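Local coordinates for alcohol oxidase (Myceliophthora thermophila, PDB 6F74), which binds FAD as a VAO-type flavoprotein and probably uses it to oxidise its substrate at the expense of molecular oxygen, at residues 46-51 and 139-144; 129-134 and 175-180; 181-186 and 205-210; 264-269 and 294-299. All blocks are in the same frame, centred on the assembly; numbering follows the deposited sequence.

Contact 1: residues 46-51 and 139-144; sequences EAFDKT and TLTLNF
F48 is the first residue of 46-51 to meet the other helix, and its ring lies on the ring of F144. The two form an offset stack. Their centroids are 4.1 Å apart and their planes 12° from parallel. In both residues CG stands anti to the backbone N (chi1 176° in F48), which puts each CG on the side of the other helix. F144 CD2 sits over the F48 face, toward its rim, 3.5 Å from F48 CG. F144 CB adds a CH-pi contact over the same face. The far end of the F48 ring reaches the other backbone: CZ meets T141 CA at the ring edge, at 4.0 Å, and CE1 comes obliquely to L140 O.

The segments belong to helices 42-52 and 135-147, which run nearly antiparallel, at 156°. Their axes stay 11.2 Å apart, a wide spacing that the two stacked rings bridge. Helix 135-147 lies in the FAD-binding domain. Strand 128-131 packs against the pair through V130, which touches F48 and T141. W45 and H148 bring further rings to F144.

One turn after F48, T51 touches L140 at the more open margin. Its methyl CG2 is 3.9 Å from L140 CD2. T51 OG1 is turned back to its own helix and bonds A47 O at 2.8 Å, on the opposite face of that carbonyl from T51 N.

Contact 2: residues 129-134 and 175-180; sequences AVNAST and LHSFRN. With NAG (2-acetamido-2-deoxy-beta-D-glucopyranose), chain J.
S133 and F178 bring the two backbones together, with their CA atoms 4.0 Å apart, where the loop after strand 128-131 passes a type I turn from L175 to F178. The turn is closed by F178 N bonding L175 O. S133 CA makes a CH...O contact of 3.4 Å with S177 O, and S133 CB lies even nearer that oxygen.

N131 carries the glycan: its ND2 is bonded to NAG C1. Its CG is anti to the backbone N (chi1 175°), and OD1 faces the turn. Two waters fill in between. Water 2 gives a proton to N131 OD1 at 2.6 Å and accepts one from S177 N at 3.0 Å. Water 1 also donates to N131 OD1, and it lies 2.6 Å from S177 OG, with a weak bond to H176 ND1. S133 OG may bond NAG O6, 3.1 Å away, but this is not settled.

Further along, the F178 ring has S133 C and T134 N at its edge; CE1 is 3.7 Å from T134 C, which lies obliquely to the ring. Water 3 accepts from R179 N and can donate to S133 O, though other acceptors compete for its protons. T134 is the N-cap of helix 135-147; its OG1 bonds D137 N. L175 is part of the FAD pocket and touches the cofactor.

The polar link between the segments thus runs largely through water. The amide oxygen of the glycosylated asparagine is held by two water donors, which probably limits rotation of the side chain at the root of the sugar.

Contact 3: residues 181-186 and 205-210; sequences GVRFQK and HIDGAY
R183 and H205 face each other as a hydrogen-bonded pair of two antiparallel strands, 179-185 and 203-208, in the antiparallel sheet of the FAD-binding domain. R183 N bonds H205 O at 3.1 Å, and H205 N returns a bond to R183 O at 2.8 Å. The next bond along is D207 N to G181 O. V182 and I206 form the non-hydrogen-bonded pair between them.

The G181 N-H is taken by a side chain: it bonds Y210 OH at 2.7 Å. The Y210 ring is also packed, with V182 CG2 centred over one face, 3.4 Å from the ring centroid.

On the face of R183, H205 and D207, the arginine chain bends at chi3 (-73°), which turns NE back over the strands. Its NH2 makes a salt bridge to D207 OD2 at 2.8 Å, on the anti side of the carboxylate. The guanidinium meets this oxygen edge-on. NH1 bonds N180 O. Water 4 lies 2.6 Å from H205 ND1 and takes a weak bond from R183 NE.

Helix 212-221 packs on the opposite face, where V182 touches V218 and I206 touches V215. Strand 296-306 pairs with the other edge of strand 203-208, and its H301 stacks on the H205 ring.

Contact 4: residues 264-269 and 294-299; sequences QIMLAD and YGIVLS. With FAD (flavin-adenine dinucleotide), chain I.
M266 and I296 pair in an antiparallel sheet of the FAD-binding domain, with a classic beta bulge where Q264 faces L298 and S299. M266 N bonds I296 O, and I296 N bonds M266 O at 2.9 Å. At the bulge, Q264 O takes a bond of 2.9 Å from L298 N and a weak one from S299 N.

The packing is tight near the I265 side chain. Its CG2 rests 3.6 Å from G295 CA, where a glycine leaves room for it. On the other face, M266 CB meets I296 CB and L298 CD1, and I138 of helix 135-147 covers these residues. S299 OG lies 3.4 Å from Q264 CB.

The ends are looser. Beyond the strand, A268 N and Y294 O do not meet directly. Water 5 joins them, accepting from the first at 2.8 Å and donating to the second. The Q264 amide leads away to T274.

The edge of strand 296-306 turned away from 264-266 reads the adenine of FAD. V297 N bonds N1A of FAD at 2.9 Å, with an angle at the hydrogen of 163°, and FAD N6A donates back to V297 O at 2.9 Å.

From the N terminus, helix 42-52 comes first, and contact 1 closes a long loop by joining it to helix 135-147. Contact 2 crosses it: its first segment, 129-134, lies inside that loop, and its second, 175-180, lies beyond. The two meet through V130. Strand 179-185 then leads from contact 2 into contact 3, which closes a short loop. N180 and F178 are probably bonded to D207 and A209 there. Contact 4 follows in series and closes the loop between strands 260-266 and 296-306. Its S299 packs on I206 and D207, and its M266 on T139 of contact 1. Together they join helix 42-52, the mixed and antiparallel sheets of the FAD-binding domain, and the adenine site.

Contact 1: residues 46-51 and 139-144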
# COMPACT_ATOMS: atom_id res chain seq x y z
N GLU A 46 -26.31 9.04 -20.68
CA GLU A 46 -25.85 9.46 -21.99
C GLU A 46 -25.61 10.99 -22.05
O GLU A 46 -24.59 11.45 -22.56
CB GLU A 46 -26.88 9.01 -23.02
CG GLU A 46 -26.56 9.27 -24.49
CD GLU A 46 -27.63 8.68 -25.40
OE1 GLU A 46 -28.23 7.62 -24.98
OE2 GLU A 46 -27.92 9.26 -26.50
N ALA A 47 -26.54 11.76 -21.47
CA ALA A 47 -26.36 13.22 -21.35
C ALA A 47 -25.14 13.60 -20.50
O ALA A 47 -24.47 14.60 -20.76
CB ALA A 47 -27.63 13.87 -20.78
N PHE A 48 -24.85 12.80 -19.48
CA PHE A 48 -23.68 13.02 -18.62
C PHE A 48 -22.38 12.72 -19.42
O PHE A 48 -21.39 13.47 -19.33
CB PHE A 48 -23.83 12.20 -17.32
CG PHE A 48 -22.65 12.27 -16.38
CD1 PHE A 48 -22.03 13.47 -16.07
CD2 PHE A 48 -22.15 11.10 -15.79
CE1 PHE A 48 -20.93 13.51 -15.20
CE2 PHE A 48 -21.08 11.13 -14.91
CZ PHE A 48 -20.46 12.35 -14.63
N ASP A 49 -22.41 11.66 -20.23
CA ASP A 49 -21.28 11.35 -21.13
C ASP A 49 -20.99 12.54 -22.06
O ASP A 49 -19.84 12.90 -22.23
CB ASP A 49 -21.54 10.07 -21.96
CG ASP A 49 -20.34 9.61 -22.78
OD1 ASP A 49 -19.20 9.62 -22.28
OD2 ASP A 49 -20.54 9.22 -23.95
N LYS A 50 -22.04 13.13 -22.61
CA LYS A 50 -21.94 14.27 -23.55
C LYS A 50 -21.47 15.57 -22.93
O LYS A 50 -20.78 16.33 -23.58
CB LYS A 50 -23.27 14.52 -24.22
CG LYS A 50 -23.58 13.46 -25.28
CD LYS A 50 -24.79 13.82 -26.17
CE LYS A 50 -25.59 12.57 -26.61
NZ LYS A 50 -26.55 12.88 -27.70
N THR A 51 -21.90 15.86 -21.70
CA THR A 51 -21.38 16.98 -20.91
C THR A 51 -19.88 16.82 -20.65
O THR A 51 -19.11 17.79 -20.76
CB THR A 51 -22.13 17.07 -19.57
OG1 THR A 51 -23.53 17.03 -19.82
CG2 THR A 51 -21.83 18.32 -18.81
N THR A 139 -14.91 17.83 -11.26
CA THR A 139 -16.01 18.62 -10.72
C THR A 139 -17.37 18.00 -11.13
O THR A 139 -18.26 17.84 -10.30
CB THR A 139 -15.94 20.10 -11.17
OG1 THR A 139 -14.81 20.73 -10.56
CG2 THR A 139 -17.20 20.90 -10.77
N LEU A 140 -17.51 17.67 -12.42
CA LEU A 140 -18.77 17.14 -12.93
C LEU A 140 -19.11 15.74 -12.35
O LEU A 140 -20.28 15.43 -12.10
CB LEU A 140 -18.76 17.07 -14.47
CG LEU A 140 -18.78 18.38 -15.26
CD1 LEU A 140 -18.25 18.18 -16.67
CD2 LEU A 140 -20.20 18.97 -15.28
N THR A 141 -18.08 14.94 -12.11
CA THR A 141 -18.26 13.61 -11.56
C THR A 141 -18.69 13.71 -10.11
O THR A 141 -19.69 13.11 -9.72
CB THR A 141 -17.00 12.76 -11.73
OG1 THR A 141 -16.64 12.78 -13.09
CG2 THR A 141 -17.21 11.30 -11.25
N LEU A 142 -17.96 14.50 -9.33
CA LEU A 142 -18.33 14.77 -7.96
C LEU A 142 -19.79 15.22 -7.89
O LEU A 142 -20.59 14.60 -7.19
CB LEU A 142 -17.42 15.83 -7.33
CG LEU A 142 -17.77 16.33 -5.93
CD1 LEU A 142 -17.79 15.21 -4.90
CD2 LEU A 142 -16.81 17.40 -5.49
N ASN A 143 -20.12 16.27 -8.65
CA ASN A 143 -21.46 16.85 -8.62
C ASN A 143 -22.56 15.85 -9.01
O ASN A 143 -23.59 15.78 -8.35
CB ASN A 143 -21.54 18.11 -9.52
CG ASN A 143 -20.82 19.31 -8.95
OD1 ASN A 143 -20.33 19.29 -7.84
ND2 ASN A 143 -20.76 20.41 -9.73
N PHE A 144 -22.33 15.10 -10.08
CA PHE A 144 -23.30 14.08 -10.52
C PHE A 144 -23.53 13.01 -9.43
O PHE A 144 -24.65 12.61 -9.20
CB PHE A 144 -22.84 13.46 -11.86
CG PHE A 144 -23.83 12.51 -12.49
CD1 PHE A 144 -23.94 11.19 -12.03
CD2 PHE A 144 -24.65 12.92 -13.52
CE1 PHE A 144 -24.83 10.31 -12.60
CE2 PHE A 144 -25.56 12.05 -14.09
CZ PHE A 144 -25.65 10.74 -13.63

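Contact 2: residues 129-134 and 175-180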
# COMPACT_ATOMS: atom_id res chain seq x y z
N ALA A 129 -17.33 4.25 -14.54
CA ALA A 129 -16.16 5.08 -14.25
C ALA A 129 -16.12 6.27 -15.17
O ALA A 129 -16.51 6.16 -16.33
CB ALA A 129 -14.89 4.26 -14.40
N VAL A 130 -15.65 7.41 -14.67
CA VAL A 130 -15.33 8.57 -15.51
C VAL A 130 -13.81 8.62 -15.67
O VAL A 130 -13.08 8.73 -14.68
CB VAL A 130 -15.86 9.86 -14.88
CG1 VAL A 130 -15.38 11.08 -15.65
CG2 VAL A 130 -17.38 9.82 -14.85
N ASN A 131 -13.33 8.49 -16.90
CA ASN A 131 -11.93 8.64 -17.23
C ASN A 131 -11.60 10.15 -17.18
O ASN A 131 -11.64 10.83 -18.20
CB ASN A 131 -11.63 8.02 -18.61
CG ASN A 131 -10.20 8.25 -19.06
OD1 ASN A 131 -9.36 8.60 -18.26
ND2 ASN A 131 -9.95 8.04 -20.36
N ALA A 132 -11.33 10.65 -15.97
CA ALA A 132 -11.20 12.08 -15.72
C ALA A 132 -9.79 12.54 -16.02
O ALA A 132 -8.85 12.00 -15.44
CB ALA A 132 -11.54 12.39 -14.27
N SER A 133 -9.65 13.50 -16.93
CA SER A 133 -8.34 14.09 -17.27
C SER A 133 -8.23 15.61 -17.07
O SER A 133 -7.18 16.17 -17.29
CB SER A 133 -7.95 13.72 -18.73
OG SER A 133 -8.96 14.12 -19.63
N THR A 134 -9.31 16.27 -16.64
CA THR A 134 -9.31 17.70 -16.34
C THR A 134 -10.00 17.91 -15.00
O THR A 134 -10.72 17.04 -14.54
CB THR A 134 -10.07 18.51 -17.38
OG1 THR A 134 -11.49 18.20 -17.34
CG2 THR A 134 -9.52 18.28 -18.79
N LEU A 175 -8.71 8.63 -11.82
CA LEU A 175 -7.77 9.74 -11.97
C LEU A 175 -6.53 9.41 -12.78
O LEU A 175 -5.64 10.25 -12.91
CB LEU A 175 -7.40 10.27 -10.59
CG LEU A 175 -8.61 10.83 -9.82
CD1 LEU A 175 -8.19 11.13 -8.39
CD2 LEU A 175 -9.19 12.08 -10.49
N HIS A 176 -6.47 8.22 -13.37
CA HIS A 176 -5.24 7.71 -14.00
C HIS A 176 -4.73 8.60 -15.14
O HIS A 176 -3.54 8.69 -15.36
CB HIS A 176 -5.48 6.27 -14.44
CG HIS A 176 -4.28 5.60 -15.03
ND1 HIS A 176 -4.25 5.15 -16.32
CD2 HIS A 176 -3.09 5.26 -14.48
CE1 HIS A 176 -3.08 4.59 -16.56
NE2 HIS A 176 -2.38 4.61 -15.45
N SER A 177 -5.62 9.28 -15.86
CA SER A 177 -5.19 10.25 -16.90
C SER A 177 -5.27 11.72 -16.48
O SER A 177 -5.27 12.61 -17.34
CB SER A 177 -6.02 10.06 -18.18
OG SER A 177 -6.02 8.71 -18.58
N PHE A 178 -5.33 11.99 -15.18
CA PHE A 178 -5.36 13.36 -14.68
C PHE A 178 -3.93 13.73 -14.39
O PHE A 178 -3.43 13.51 -13.28
CB PHE A 178 -6.26 13.47 -13.44
CG PHE A 178 -6.32 14.85 -12.85
CD1 PHE A 178 -6.92 15.89 -13.54
CD2 PHE A 178 -5.76 15.11 -11.61
CE1 PHE A 178 -6.97 17.17 -13.01
CE2 PHE A 178 -5.84 16.38 -11.05
CZ PHE A 178 -6.43 17.42 -11.76
N ARG A 179 -3.26 14.27 -15.41
CA ARG A 179 -1.81 14.39 -15.40
C ARG A 179 -1.38 15.75 -15.98
O ARG A 179 -1.34 15.90 -17.19
CB ARG A 179 -1.23 13.25 -16.23
CG ARG A 179 -1.41 11.89 -15.55
CD ARG A 179 -0.74 10.76 -16.32
NE ARG A 179 -0.30 9.73 -15.39
CZ ARG A 179 -0.64 8.44 -15.44
NH1 ARG A 179 -1.38 7.95 -16.48
NH2 ARG A 179 -0.25 7.62 -14.47
N ASN A 180 -1.07 16.71 -15.10
CA ASN A 180 -0.78 18.10 -15.53
C ASN A 180 0.66 18.53 -15.26
O ASN A 180 0.95 19.71 -15.08
CB ASN A 180 -1.77 19.05 -14.86
CG ASN A 180 -3.21 18.59 -15.02
OD1 ASN A 180 -3.89 18.38 -14.05
ND2 ASN A 180 -3.67 18.46 -16.26
C1 NAG J . -8.70 8.20 -21.05
C2 NAG J . -8.54 7.26 -22.23
C3 NAG J . -7.16 7.49 -22.84
C4 NAG J . -7.05 8.90 -23.40
C5 NAG J . -7.29 9.85 -22.24
C6 NAG J . -7.36 11.28 -22.79
C7 NAG J . -9.67 5.09 -21.96
C8 NAG J . -9.50 3.70 -21.44
N2 NAG J . -8.60 5.87 -21.80
O3 NAG J . -6.90 6.51 -23.84
O4 NAG J . -5.74 9.11 -24.01
O5 NAG J . -8.52 9.55 -21.52
O6 NAG J . -7.71 12.18 -21.73
O7 NAG J . -10.70 5.47 -22.48
O HOH W 1 -7.01 6.39 -17.77
O HOH W 2 -8.49 8.54 -15.85
O HOH W 3 -4.60 15.81 -17.83

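Contact 3: residues 181-186 and 205-210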
# COMPACT_ATOMS: atom_id res chain seq x y z
N GLY A 181 1.57 17.54 -15.26
CA GLY A 181 3.01 17.77 -15.20
C GLY A 181 3.63 17.37 -13.88
O GLY A 181 3.00 17.44 -12.82
N VAL A 182 4.88 16.91 -13.97
CA VAL A 182 5.71 16.70 -12.79
C VAL A 182 6.91 17.62 -12.97
O VAL A 182 7.69 17.43 -13.91
CB VAL A 182 6.17 15.25 -12.67
CG1 VAL A 182 7.08 15.08 -11.48
CG2 VAL A 182 4.94 14.34 -12.53
N ARG A 183 7.05 18.60 -12.08
CA ARG A 183 8.07 19.63 -12.26
C ARG A 183 8.94 19.75 -11.04
O ARG A 183 8.46 19.78 -9.91
CB ARG A 183 7.42 20.99 -12.53
CG ARG A 183 6.67 21.06 -13.84
CD ARG A 183 6.02 22.43 -14.03
NE ARG A 183 4.85 22.61 -13.16
CZ ARG A 183 3.64 22.06 -13.36
NH1 ARG A 183 3.38 21.26 -14.40
NH2 ARG A 183 2.66 22.33 -12.50
N PHE A 184 10.24 19.85 -11.29
CA PHE A 184 11.24 19.98 -10.25
C PHE A 184 11.35 21.44 -9.85
O PHE A 184 11.34 22.32 -10.69
CB PHE A 184 12.58 19.46 -10.79
CG PHE A 184 13.74 19.68 -9.87
CD1 PHE A 184 13.94 18.86 -8.76
CD2 PHE A 184 14.64 20.72 -10.10
CE1 PHE A 184 15.00 19.06 -7.90
CE2 PHE A 184 15.72 20.93 -9.24
CZ PHE A 184 15.90 20.09 -8.13
N GLN A 185 11.49 21.68 -8.55
CA GLN A 185 11.75 23.02 -8.00
C GLN A 185 13.09 23.00 -7.28
O GLN A 185 13.22 22.32 -6.28
CB GLN A 185 10.66 23.38 -6.98
CG GLN A 185 9.24 23.44 -7.53
CD GLN A 185 8.22 23.91 -6.52
OE1 GLN A 185 8.31 23.62 -5.30
NE2 GLN A 185 7.25 24.70 -6.99
N LYS A 186 14.07 23.75 -7.75
CA LYS A 186 15.37 23.79 -7.05
C LYS A 186 15.20 24.20 -5.59
O LYS A 186 15.88 23.68 -4.69
CB LYS A 186 16.37 24.72 -7.76
CG LYS A 186 17.75 24.72 -7.11
CD LYS A 186 18.75 25.64 -7.83
CE LYS A 186 18.93 26.97 -7.09
NZ LYS A 186 19.78 28.02 -7.75
N HIS A 205 6.79 19.26 -7.71
CA HIS A 205 5.36 19.49 -7.84
C HIS A 205 4.77 18.34 -8.62
O HIS A 205 4.96 18.22 -9.83
CB HIS A 205 5.08 20.83 -8.53
CG HIS A 205 3.62 21.22 -8.52
ND1 HIS A 205 3.12 22.32 -9.17
CD2 HIS A 205 2.55 20.57 -8.00
CE1 HIS A 205 1.82 22.38 -9.01
NE2 HIS A 205 1.44 21.32 -8.30
N ILE A 206 4.09 17.44 -7.91
CA ILE A 206 3.43 16.34 -8.59
C ILE A 206 2.03 16.82 -8.93
O ILE A 206 1.13 16.72 -8.09
CB ILE A 206 3.39 15.08 -7.72
CG1 ILE A 206 4.80 14.75 -7.19
CG2 ILE A 206 2.83 13.91 -8.51
CD1 ILE A 206 4.84 13.61 -6.18
N ASP A 207 1.85 17.34 -10.15
CA ASP A 207 0.63 18.02 -10.57
C ASP A 207 -0.27 17.05 -11.31
O ASP A 207 -0.55 17.21 -12.49
CB ASP A 207 0.98 19.25 -11.43
CG ASP A 207 -0.13 20.28 -11.48
OD1 ASP A 207 -1.24 20.07 -10.90
OD2 ASP A 207 0.11 21.33 -12.13
N GLY A 208 -0.73 16.03 -10.60
CA GLY A 208 -1.60 15.01 -11.17
C GLY A 208 -1.50 13.71 -10.39
O GLY A 208 -0.65 13.56 -9.52
N ALA A 209 -2.39 12.77 -10.72
CA ALA A 209 -2.37 11.43 -10.12
C ALA A 209 -1.32 10.55 -10.82
O ALA A 209 -1.63 9.49 -11.39
CB ALA A 209 -3.72 10.80 -10.21
N TYR A 210 -0.07 11.01 -10.74
CA TYR A 210 1.03 10.29 -11.31
C TYR A 210 1.36 9.05 -10.47
O TYR A 210 0.93 8.92 -9.31
CB TYR A 210 2.23 11.23 -11.46
CG TYR A 210 2.09 12.20 -12.59
CD1 TYR A 210 2.46 11.83 -13.90
CD2 TYR A 210 1.59 13.49 -12.39
CE1 TYR A 210 2.33 12.70 -14.95
CE2 TYR A 210 1.47 14.38 -13.44
CZ TYR A 210 1.83 13.98 -14.73
OH TYR A 210 1.73 14.86 -15.80
O HOH W 4 4.84 24.05 -10.05

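Contact 4: residues 264-269 and 294-299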
# COMPACT_ATOMS: atom_id res chain seq x y z
N GLN A 264 -3.11 20.47 -3.20
CA GLN A 264 -4.36 21.06 -3.65
C GLN A 264 -5.37 19.92 -3.57
O GLN A 264 -5.09 18.81 -4.00
CB GLN A 264 -4.24 21.55 -5.08
CG GLN A 264 -3.29 22.74 -5.31
CD GLN A 264 -3.75 23.97 -4.59
OE1 GLN A 264 -4.89 24.41 -4.75
NE2 GLN A 264 -2.88 24.55 -3.80
N ILE A 265 -6.53 20.24 -2.99
CA ILE A 265 -7.55 19.27 -2.70
C ILE A 265 -8.92 19.85 -3.01
O ILE A 265 -9.22 20.98 -2.57
CB ILE A 265 -7.54 18.85 -1.21
CG1 ILE A 265 -6.17 18.27 -0.83
CG2 ILE A 265 -8.61 17.81 -0.95
CD1 ILE A 265 -6.00 17.93 0.63
N MET A 266 -9.73 19.09 -3.75
CA MET A 266 -11.12 19.43 -4.00
C MET A 266 -11.98 18.77 -2.91
O MET A 266 -12.00 17.54 -2.76
CB MET A 266 -11.56 18.98 -5.39
CG MET A 266 -13.02 19.30 -5.72
SD MET A 266 -13.58 18.88 -7.41
CE MET A 266 -12.28 19.62 -8.38
N LEU A 267 -12.67 19.61 -2.15
CA LEU A 267 -13.49 19.12 -1.05
C LEU A 267 -14.80 18.57 -1.59
O LEU A 267 -15.13 18.81 -2.75
CB LEU A 267 -13.73 20.25 -0.03
CG LEU A 267 -12.51 20.97 0.55
CD1 LEU A 267 -12.93 22.06 1.53
CD2 LEU A 267 -11.57 20.01 1.24
N ALA A 268 -15.54 17.85 -0.75
CA ALA A 268 -16.87 17.33 -1.11
C ALA A 268 -17.82 18.42 -1.62
O ALA A 268 -18.66 18.17 -2.49
CB ALA A 268 -17.49 16.62 0.09
N ASP A 269 -17.69 19.62 -1.07
CA ASP A 269 -18.49 20.78 -1.51
C ASP A 269 -18.01 21.40 -2.82
O ASP A 269 -18.59 22.36 -3.28
CB ASP A 269 -18.54 21.85 -0.41
CG ASP A 269 -17.16 22.49 -0.13
OD1 ASP A 269 -16.22 22.35 -0.94
OD2 ASP A 269 -17.00 23.14 0.92
N TYR A 294 -10.67 12.43 2.80
CA TYR A 294 -10.86 13.79 3.32
C TYR A 294 -11.22 14.77 2.21
O TYR A 294 -11.88 15.78 2.46
CB TYR A 294 -9.64 14.27 4.10
CG TYR A 294 -9.28 13.36 5.24
CD1 TYR A 294 -9.91 13.48 6.48
CD2 TYR A 294 -8.34 12.34 5.09
CE1 TYR A 294 -9.61 12.65 7.53
CE2 TYR A 294 -8.03 11.49 6.13
CZ TYR A 294 -8.64 11.65 7.35
OH TYR A 294 -8.31 10.82 8.40
N GLY A 295 -10.87 14.41 0.98
CA GLY A 295 -11.04 15.28 -0.19
C GLY A 295 -10.34 14.59 -1.34
O GLY A 295 -9.66 13.58 -1.11
N ILE A 296 -10.53 15.09 -2.56
CA ILE A 296 -9.86 14.53 -3.74
C ILE A 296 -8.53 15.25 -3.93
O ILE A 296 -8.51 16.44 -4.25
CB ILE A 296 -10.71 14.70 -5.02
CG1 ILE A 296 -12.10 14.10 -4.86
CG2 ILE A 296 -10.02 14.02 -6.21
CD1 ILE A 296 -13.12 14.73 -5.78
N VAL A 297 -7.43 14.50 -3.78
CA VAL A 297 -6.10 15.09 -3.88
C VAL A 297 -5.74 15.28 -5.36
O VAL A 297 -5.60 14.32 -6.13
CB VAL A 297 -5.04 14.27 -3.14
CG1 VAL A 297 -3.69 14.98 -3.20
CG2 VAL A 297 -5.45 14.04 -1.69
N LEU A 298 -5.63 16.56 -5.74
CA LEU A 298 -5.32 16.94 -7.12
C LEU A 298 -3.84 17.01 -7.37
O LEU A 298 -3.37 16.74 -8.48
CB LEU A 298 -5.94 18.30 -7.45
CG LEU A 298 -7.44 18.46 -7.18
CD1 LEU A 298 -7.89 19.85 -7.53
CD2 LEU A 298 -8.24 17.35 -7.84
N SER A 299 -3.09 17.47 -6.38
CA SER A 299 -1.65 17.63 -6.53
C SER A 299 -1.00 17.62 -5.16
O SER A 299 -1.64 17.93 -4.16
CB SER A 299 -1.35 18.95 -7.24
OG SER A 299 -1.46 20.02 -6.32
PA FAD I . -5.72 3.25 -5.33
O1A FAD I . -6.35 1.86 -5.24
O2A FAD I . -5.91 3.99 -6.61
O5B FAD I . -6.29 4.10 -4.12
C5B FAD I . -6.00 3.71 -2.81
C4B FAD I . -6.89 4.48 -1.85
O4B FAD I . -6.54 5.85 -1.98
C3B FAD I . -8.37 4.42 -2.12
O3B FAD I . -9.04 4.61 -0.87
C2B FAD I . -8.65 5.64 -2.97
O2B FAD I . -9.95 6.22 -2.79
C1B FAD I . -7.64 6.62 -2.44
N9A FAD I . -7.13 7.60 -3.41
C8A FAD I . -6.32 7.35 -4.45
N7A FAD I . -6.02 8.49 -5.10
C5A FAD I . -6.62 9.47 -4.45
C6A FAD I . -6.68 10.92 -4.63
N6A FAD I . -5.99 11.45 -5.67
N1A FAD I . -7.43 11.64 -3.75
C2A FAD I . -8.10 11.03 -2.74
N3A FAD I . -8.07 9.69 -2.50
C4A FAD I . -7.35 8.89 -3.32
N1 FAD I . 3.17 0.49 -0.44
C2 FAD I . 4.34 0.82 0.16
O2 FAD I . 4.30 1.52 1.21
N3 FAD I . 5.54 0.46 -0.34
C4 FAD I . 5.66 -0.29 -1.45
O4 FAD I . 6.77 -0.65 -1.89
C4X FAD I . 4.43 -0.72 -2.16
N5 FAD I . 4.49 -1.48 -3.27
C5X FAD I . 3.35 -1.84 -3.91
C6 FAD I . 3.43 -2.61 -5.07
C7 FAD I . 2.29 -2.99 -5.76
C7M FAD I . 2.56 -3.84 -6.98
C8 FAD I . 0.95 -2.56 -5.28
C8M FAD I . -0.34 -2.89 -6.01
C9 FAD I . 0.87 -1.81 -4.11
C9A FAD I . 2.01 -1.41 -3.39
N10 FAD I . 1.96 -0.62 -2.21
C10 FAD I . 3.16 -0.27 -1.57
C1' FAD I . 0.69 -0.22 -1.56
C2' FAD I . 0.13 1.14 -1.80
O2' FAD I . 0.81 2.03 -0.92
C3' FAD I . -1.36 1.15 -1.45
O3' FAD I . -2.06 0.08 -2.10
C4' FAD I . -2.01 2.48 -1.78
O4' FAD I . -3.40 2.43 -1.42
C5' FAD I . -1.86 2.82 -3.25
O5' FAD I . -2.47 4.07 -3.54
P FAD I . -3.00 4.20 -5.03
O1P FAD I . -1.93 3.76 -5.99
O2P FAD I . -3.60 5.56 -5.14
O3P FAD I . -4.15 3.06 -5.01
O HOH W 5 -14.08 16.99 1.52